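Local coordinates for putative aminooxidase (Propionibacterium acnes, PDB 2BA9), which isomerises polyunsaturated fatty acids, producing conjugated linoleic acid, and carries a bound FAD, at residues His31-Val42 with Leu216-Ile226. Sequence-based numbering, arbitrary orientation.
Sequences HDYTILERTDHV and LEHPAERNVDI. With FAD (flavin-adenine dinucleotide), chain D.
Ile35 and Glu37 clasp the backbone of Glu221 between them: Glu221 N gives to Ile35 O at 2.8 Å, and Glu37 N gives to Glu221 O at 2.9 Å. The 216-226 loop thus runs along strand 33-36, an edge strand of its parallel sheet, on the side away from strand 9-12, and forms a single bridge there. Packing is tight next to this bridge, where Ala220 CB sits between Ile35 CG2 and Val42 CG1, while Leu36 spreads its two methyls to Val224 and Ile226. Farther along, His218 turns its ring edge onto the face of Tyr33, planes at 90°, and its own backbone N reaches Tyr33 OH at 3.1 Å; that hydroxyl is also hydrogen-bonded to Glu26. The ends are more exposed and rely chiefly on polar contacts. At one, His31 ND1 meets the syn lone pair of Glu217 OE1 at 2.7 Å. At the other, Arg222 stretches out along Asp40, its chain extended from CG to NE, laying one guanidinium face over Val42 CG1 and giving NH1 to Asp40 O. Glu37, bent at chi2 (59°), leads away from the loop to the cofactor: OE1 accepts from FAD O3B at 2.6 Å and OE2 from O2B, while Thr39 OG1 and N approach OE2 from opposite faces of the carboxylate. An acidic residue after the second strand, gripping the adenosine ribose, is typical of dinucleotide-binding Rossmann folds, here holding FAD.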
loop_
_atom_site.group_PDB
_atom_site.type_symbol
_atom_site.label_atom_id
_atom_site.label_comp_id
_atom_site.label_asym_id
_atom_site.label_seq_id
_atom_site.Cartn_x
_atom_site.Cartn_y
_atom_site.Cartn_z
ATOM N N HIS A 31 19.930 7.330 -18.368
ATOM C CA HIS A 31 19.362 8.691 -18.526
ATOM C C HIS A 31 18.244 8.852 -19.569
ATOM O O HIS A 31 17.657 9.934 -19.696
ATOM C CB HIS A 31 20.467 9.674 -18.901
ATOM C CG HIS A 31 21.606 9.694 -17.941
ATOM N ND1 HIS A 31 21.523 10.295 -16.704
ATOM C CD2 HIS A 31 22.861 9.195 -18.039
ATOM C CE1 HIS A 31 22.681 10.163 -16.079
ATOM N NE2 HIS A 31 23.509 9.500 -16.867
ATOM N N ASP A 32 17.980 7.802 -20.336
ATOM C CA ASP A 32 16.946 7.839 -21.369
ATOM C C ASP A 32 15.729 7.059 -20.879
ATOM O O ASP A 32 15.360 6.028 -21.421
ATOM C CB ASP A 32 17.492 7.267 -22.679
ATOM C CG ASP A 32 16.584 7.513 -23.860
ATOM O OD1 ASP A 32 15.417 7.942 -23.681
ATOM O OD2 ASP A 32 17.056 7.271 -24.990
ATOM N N TYR A 33 15.107 7.575 -19.831
ATOM C CA TYR A 33 13.888 6.995 -19.315
ATOM C C TYR A 33 12.766 8.005 -19.500
ATOM O O TYR A 33 13.006 9.214 -19.567
ATOM C CB TYR A 33 14.043 6.595 -17.837
ATOM C CG TYR A 33 14.247 7.767 -16.903
ATOM C CD1 TYR A 33 13.158 8.467 -16.369
ATOM C CD2 TYR A 33 15.531 8.189 -16.563
ATOM C CE1 TYR A 33 13.352 9.552 -15.523
ATOM C CE2 TYR A 33 15.730 9.264 -15.721
ATOM C CZ TYR A 33 14.639 9.943 -15.207
ATOM O OH TYR A 33 14.857 11.013 -14.370
ATOM N N THR A 34 11.545 7.495 -19.611
ATOM C CA THR A 34 10.344 8.320 -19.670
ATOM C C THR A 34 9.312 7.688 -18.751
ATOM O O THR A 34 9.083 6.475 -18.826
ATOM C CB THR A 34 9.764 8.388 -21.115
ATOM O OG1 THR A 34 10.709 9.031 -21.981
ATOM C CG2 THR A 34 8.451 9.178 -21.161
ATOM N N ILE A 35 8.719 8.498 -17.873
ATOM C CA ILE A 35 7.642 8.044 -17.003
ATOM C C ILE A 35 6.290 8.506 -17.540
ATOM O O ILE A 35 6.071 9.698 -17.770
ATOM C CB ILE A 35 7.788 8.546 -15.555
ATOM C CG1 ILE A 35 9.134 8.141 -14.951
ATOM C CG2 ILE A 35 6.650 7.977 -14.689
ATOM C CD1 ILE A 35 9.558 9.026 -13.746
ATOM N N LEU A 36 5.374 7.562 -17.722
ATOM C CA LEU A 36 4.063 7.861 -18.308
ATOM C C LEU A 36 2.932 7.701 -17.281
ATOM O O LEU A 36 2.665 6.590 -16.798
ATOM C CB LEU A 36 3.808 6.966 -19.521
ATOM C CG LEU A 36 4.827 7.035 -20.650
ATOM C CD1 LEU A 36 4.562 5.925 -21.652
ATOM C CD2 LEU A 36 4.796 8.395 -21.320
ATOM N N GLU A 37 2.275 8.826 -16.970
ATOM C CA GLU A 37 1.222 8.906 -15.958
ATOM C C GLU A 37 -0.111 9.264 -16.584
ATOM O O GLU A 37 -0.206 10.224 -17.350
ATOM C CB GLU A 37 1.578 9.962 -14.912
ATOM C CG GLU A 37 0.477 10.321 -13.943
ATOM C CD GLU A 37 -0.051 9.151 -13.120
ATOM O OE1 GLU A 37 0.738 8.324 -12.613
ATOM O OE2 GLU A 37 -1.278 9.088 -12.939
ATOM N N ARG A 38 -1.138 8.505 -16.211
ATOM C CA ARG A 38 -2.489 8.628 -16.759
ATOM C C ARG A 38 -3.175 9.923 -16.302
ATOM O O ARG A 38 -3.803 10.611 -17.098
ATOM C CB ARG A 38 -3.325 7.399 -16.349
ATOM C CG ARG A 38 -4.720 7.316 -16.974
ATOM C CD ARG A 38 -5.448 5.978 -16.676
ATOM N NE ARG A 38 -6.902 6.150 -16.833
ATOM C CZ ARG A 38 -7.856 5.445 -16.202
ATOM N NH1 ARG A 38 -7.538 4.454 -15.366
ATOM N NH2 ARG A 38 -9.148 5.734 -16.415
ATOM N N THR A 39 -3.036 10.262 -15.022
ATOM C CA THR A 39 -3.711 11.431 -14.456
ATOM C C THR A 39 -2.870 12.694 -14.649
ATOM O O THR A 39 -1.813 12.659 -15.298
ATOM C CB THR A 39 -3.971 11.262 -12.944
ATOM O OG1 THR A 39 -2.739 11.433 -12.230
ATOM C CG2 THR A 39 -4.590 9.883 -12.627
ATOM N N ASP A 40 -3.351 13.805 -14.082
ATOM C CA ASP A 40 -2.644 15.084 -14.153
ATOM C C ASP A 40 -1.754 15.317 -12.937
ATOM O O ASP A 40 -1.330 16.447 -12.684
ATOM C CB ASP A 40 -3.644 16.218 -14.277
ATOM C CG ASP A 40 -4.488 16.394 -13.017
ATOM O OD1 ASP A 40 -4.432 15.532 -12.100
ATOM O OD2 ASP A 40 -5.175 17.419 -12.951
ATOM N N HIS A 41 -1.457 14.254 -12.191
ATOM C CA HIS A 41 -0.741 14.392 -10.943
ATOM C C HIS A 41 0.118 13.171 -10.634
ATOM O O HIS A 41 -0.024 12.097 -11.235
ATOM C CB HIS A 41 -1.703 14.713 -9.773
ATOM C CG HIS A 41 -2.742 13.661 -9.519
ATOM N ND1 HIS A 41 -3.986 13.679 -10.117
ATOM C CD2 HIS A 41 -2.723 12.562 -8.725
ATOM C CE1 HIS A 41 -4.681 12.630 -9.713
ATOM N NE2 HIS A 41 -3.945 11.943 -8.859
ATOM N N VAL A 42 1.029 13.374 -9.698
ATOM C CA VAL A 42 2.036 12.386 -9.342
ATOM C C VAL A 42 1.926 12.075 -7.839
ATOM O O VAL A 42 1.554 12.930 -7.037
ATOM C CB VAL A 42 3.472 12.874 -9.715
ATOM C CG1 VAL A 42 3.563 13.268 -11.194
ATOM C CG2 VAL A 42 3.924 14.025 -8.807
ATOM N N LEU A 216 14.016 14.831 -10.763
ATOM C CA LEU A 216 14.330 13.920 -11.869
ATOM C C LEU A 216 14.788 14.667 -13.120
ATOM O O LEU A 216 14.275 15.746 -13.435
ATOM C CB LEU A 216 13.102 13.077 -12.257
ATOM C CG LEU A 216 12.551 12.137 -11.188
ATOM C CD1 LEU A 216 11.398 11.315 -11.746
ATOM C CD2 LEU A 216 13.679 11.243 -10.628
ATOM N N GLU A 217 15.733 14.049 -13.826
ATOM C CA GLU A 217 16.191 14.484 -15.141
ATOM C C GLU A 217 15.000 14.536 -16.107
ATOM O O GLU A 217 14.884 15.474 -16.890
ATOM C CB GLU A 217 17.281 13.513 -15.656
ATOM C CG GLU A 217 18.085 13.965 -16.875
ATOM C CD GLU A 217 19.117 12.917 -17.321
ATOM O OE1 GLU A 217 19.643 12.175 -16.463
ATOM O OE2 GLU A 217 19.410 12.837 -18.533
ATOM N N HIS A 218 14.113 13.541 -16.028
ATOM C CA HIS A 218 12.878 13.529 -16.816
ATOM C C HIS A 218 11.649 13.316 -15.921
ATOM O O HIS A 218 11.240 12.179 -15.661
ATOM C CB HIS A 218 12.927 12.444 -17.902
ATOM C CG HIS A 218 14.165 12.478 -18.736
ATOM N ND1 HIS A 218 14.293 13.285 -19.845
ATOM C CD2 HIS A 218 15.331 11.800 -18.624
ATOM C CE1 HIS A 218 15.491 13.108 -20.376
ATOM N NE2 HIS A 218 16.140 12.211 -19.656
ATOM N N PRO A 219 11.073 14.416 -15.421
ATOM C CA PRO A 219 9.808 14.369 -14.703
ATOM C C PRO A 219 8.694 13.655 -15.485
ATOM O O PRO A 219 8.743 13.529 -16.724
ATOM C CB PRO A 219 9.483 15.848 -14.498
ATOM C CG PRO A 219 10.812 16.510 -14.466
ATOM C CD PRO A 219 11.608 15.791 -15.484
ATOM N N ALA A 220 7.697 13.163 -14.763
ATOM C CA ALA A 220 6.639 12.389 -15.398
ATOM C C ALA A 220 5.933 13.184 -16.495
ATOM O O ALA A 220 5.696 14.386 -16.360
ATOM C CB ALA A 220 5.627 11.902 -14.373
ATOM N N GLU A 221 5.633 12.489 -17.589
ATOM C CA GLU A 221 4.678 12.947 -18.596
ATOM C C GLU A 221 3.269 12.632 -18.080
ATOM O O GLU A 221 2.977 11.487 -17.769
ATOM C CB GLU A 221 4.923 12.207 -19.905
ATOM C CG GLU A 221 6.339 12.381 -20.442
ATOM C CD GLU A 221 6.542 13.655 -21.257
ATOM O OE1 GLU A 221 5.797 14.639 -21.083
ATOM O OE2 GLU A 221 7.476 13.665 -22.090
ATOM N N ARG A 222 2.404 13.639 -17.978
ATOM C CA ARG A 222 1.082 13.460 -17.369
ATOM C C ARG A 222 0.016 13.373 -18.442
ATOM O O ARG A 222 0.313 13.540 -19.622
ATOM C CB ARG A 222 0.796 14.624 -16.433
ATOM C CG ARG A 222 1.940 14.858 -15.472
ATOM C CD ARG A 222 1.543 15.712 -14.301
ATOM N NE ARG A 222 2.727 16.192 -13.609
ATOM C CZ ARG A 222 2.712 16.932 -12.510
ATOM N NH1 ARG A 222 1.562 17.320 -11.978
ATOM N NH2 ARG A 222 3.858 17.314 -11.957
ATOM N N ASN A 223 -1.221 13.106 -18.030
ATOM C CA ASN A 223 -2.361 13.067 -18.944
ATOM C C ASN A 223 -2.147 12.176 -20.171
ATOM O O ASN A 223 -2.692 12.441 -21.249
ATOM C CB ASN A 223 -2.729 14.492 -19.364
ATOM C CG ASN A 223 -3.021 15.360 -18.176
ATOM O OD1 ASN A 223 -4.053 15.197 -17.528
ATOM N ND2 ASN A 223 -2.092 16.250 -17.842
ATOM N N VAL A 224 -1.363 11.116 -19.986
ATOM C CA VAL A 224 -1.048 10.188 -21.059
ATOM C C VAL A 224 -2.007 9.001 -21.032
ATOM O O VAL A 224 -1.944 8.150 -20.142
ATOM C CB VAL A 224 0.418 9.725 -20.986
ATOM C CG1 VAL A 224 0.739 8.701 -22.088
ATOM C CG2 VAL A 224 1.357 10.938 -21.089
ATOM N N ASP A 225 -2.883 8.969 -22.036
ATOM C CA ASP A 225 -3.916 7.953 -22.204
ATOM C C ASP A 225 -3.373 6.891 -23.145
ATOM O O ASP A 225 -3.530 6.995 -24.355
ATOM C CB ASP A 225 -5.181 8.614 -22.798
ATOM C CG ASP A 225 -6.399 7.686 -22.837
ATOM O OD1 ASP A 225 -6.284 6.483 -22.508
ATOM O OD2 ASP A 225 -7.489 8.179 -23.207
ATOM N N ILE A 226 -2.703 5.896 -22.568
ATOM C CA ILE A 226 -2.155 4.759 -23.301
ATOM C C ILE A 226 -3.274 3.815 -23.731
ATOM O O ILE A 226 -3.965 3.239 -22.889
ATOM C CB ILE A 226 -1.171 3.932 -22.432
ATOM C CG1 ILE A 226 0.046 4.770 -22.023
ATOM C CG2 ILE A 226 -0.743 2.664 -23.172
ATOM C CD1 ILE A 226 0.927 4.104 -20.981
HETATM P PA FAD D . 0.067 3.839 -6.814
HETATM O O1A FAD D . 0.380 4.656 -5.595
HETATM O O2A FAD D . -1.354 3.332 -6.948
HETATM O O5B FAD D . 0.351 4.732 -8.112
HETATM C C5B FAD D . 0.172 4.125 -9.370
HETATM C C4B FAD D . 0.250 5.168 -10.465
HETATM O O4B FAD D . 0.105 4.527 -11.716
HETATM C C3B FAD D . -0.847 6.226 -10.327
HETATM O O3B FAD D . -0.276 7.515 -10.334
HETATM C C2B FAD D . -1.748 5.961 -11.510
HETATM O O2B FAD D . -2.460 7.121 -11.943
HETATM C C1B FAD D . -0.769 5.306 -12.501
HETATM N N9A FAD D . -1.505 4.504 -13.494
HETATM C C8A FAD D . -2.424 3.504 -13.253
HETATM N N7A FAD D . -2.887 3.038 -14.447
HETATM C C5A FAD D . -2.273 3.731 -15.446
HETATM C C6A FAD D . -2.371 3.691 -16.852
HETATM N N6A FAD D . -2.908 2.580 -17.452
HETATM N N1A FAD D . -1.562 4.538 -17.602
HETATM C C2A FAD D . -0.716 5.455 -16.994
HETATM N N3A FAD D . -0.634 5.487 -15.608
HETATM C C4A FAD D . -1.407 4.662 -14.848
HETATM N N1 FAD D . 1.572 3.259 2.463
HETATM C C2 FAD D . 2.481 3.280 3.502
HETATM O O2 FAD D . 3.666 3.031 3.286
HETATM N N3 FAD D . 2.049 3.554 4.785
HETATM C C4 FAD D . 0.720 3.835 5.026
HETATM O O4 FAD D . 0.370 4.096 6.188
HETATM C C4X FAD D . -0.199 3.828 3.972
HETATM N N5 FAD D . -1.544 4.083 4.179
HETATM C C5X FAD D . -2.426 4.238 3.127
HETATM C C6 FAD D . -3.742 4.635 3.356
HETATM C C7 FAD D . -4.608 4.824 2.282
HETATM C C7M FAD D . -6.014 5.269 2.566
HETATM C C8 FAD D . -4.161 4.603 0.982
HETATM C C8M FAD D . -5.054 4.789 -0.207
HETATM C C9 FAD D . -2.846 4.201 0.764
HETATM C C9A FAD D . -1.966 4.003 1.829
HETATM N N10 FAD D . -0.640 3.576 1.633
HETATM C C10 FAD D . 0.250 3.556 2.683
HETATM C "C1'" FAD D . -0.249 2.825 0.405
HETATM C "C2'" FAD D . 0.591 3.673 -0.541
HETATM O "O2'" FAD D . 0.015 4.956 -0.762
HETATM C "C3'" FAD D . 0.730 2.901 -1.844
HETATM O "O3'" FAD D . 1.173 1.572 -1.560
HETATM C "C4'" FAD D . 1.683 3.605 -2.795
HETATM O "O4'" FAD D . 1.117 4.810 -3.296
HETATM C "C5'" FAD D . 2.041 2.643 -3.919
HETATM O "O5'" FAD D . 2.661 3.334 -4.966
HETATM P P FAD D . 2.639 2.721 -6.466
HETATM O O1P FAD D . 3.316 3.671 -7.435
HETATM O O2P FAD D . 3.298 1.385 -6.422
HETATM O O3P FAD D . 1.094 2.605 -6.885
HETATM O O HOH W 1 9.455 11.213 -17.810
HETATM O O HOH W 2 -5.638 13.017 -17.069
#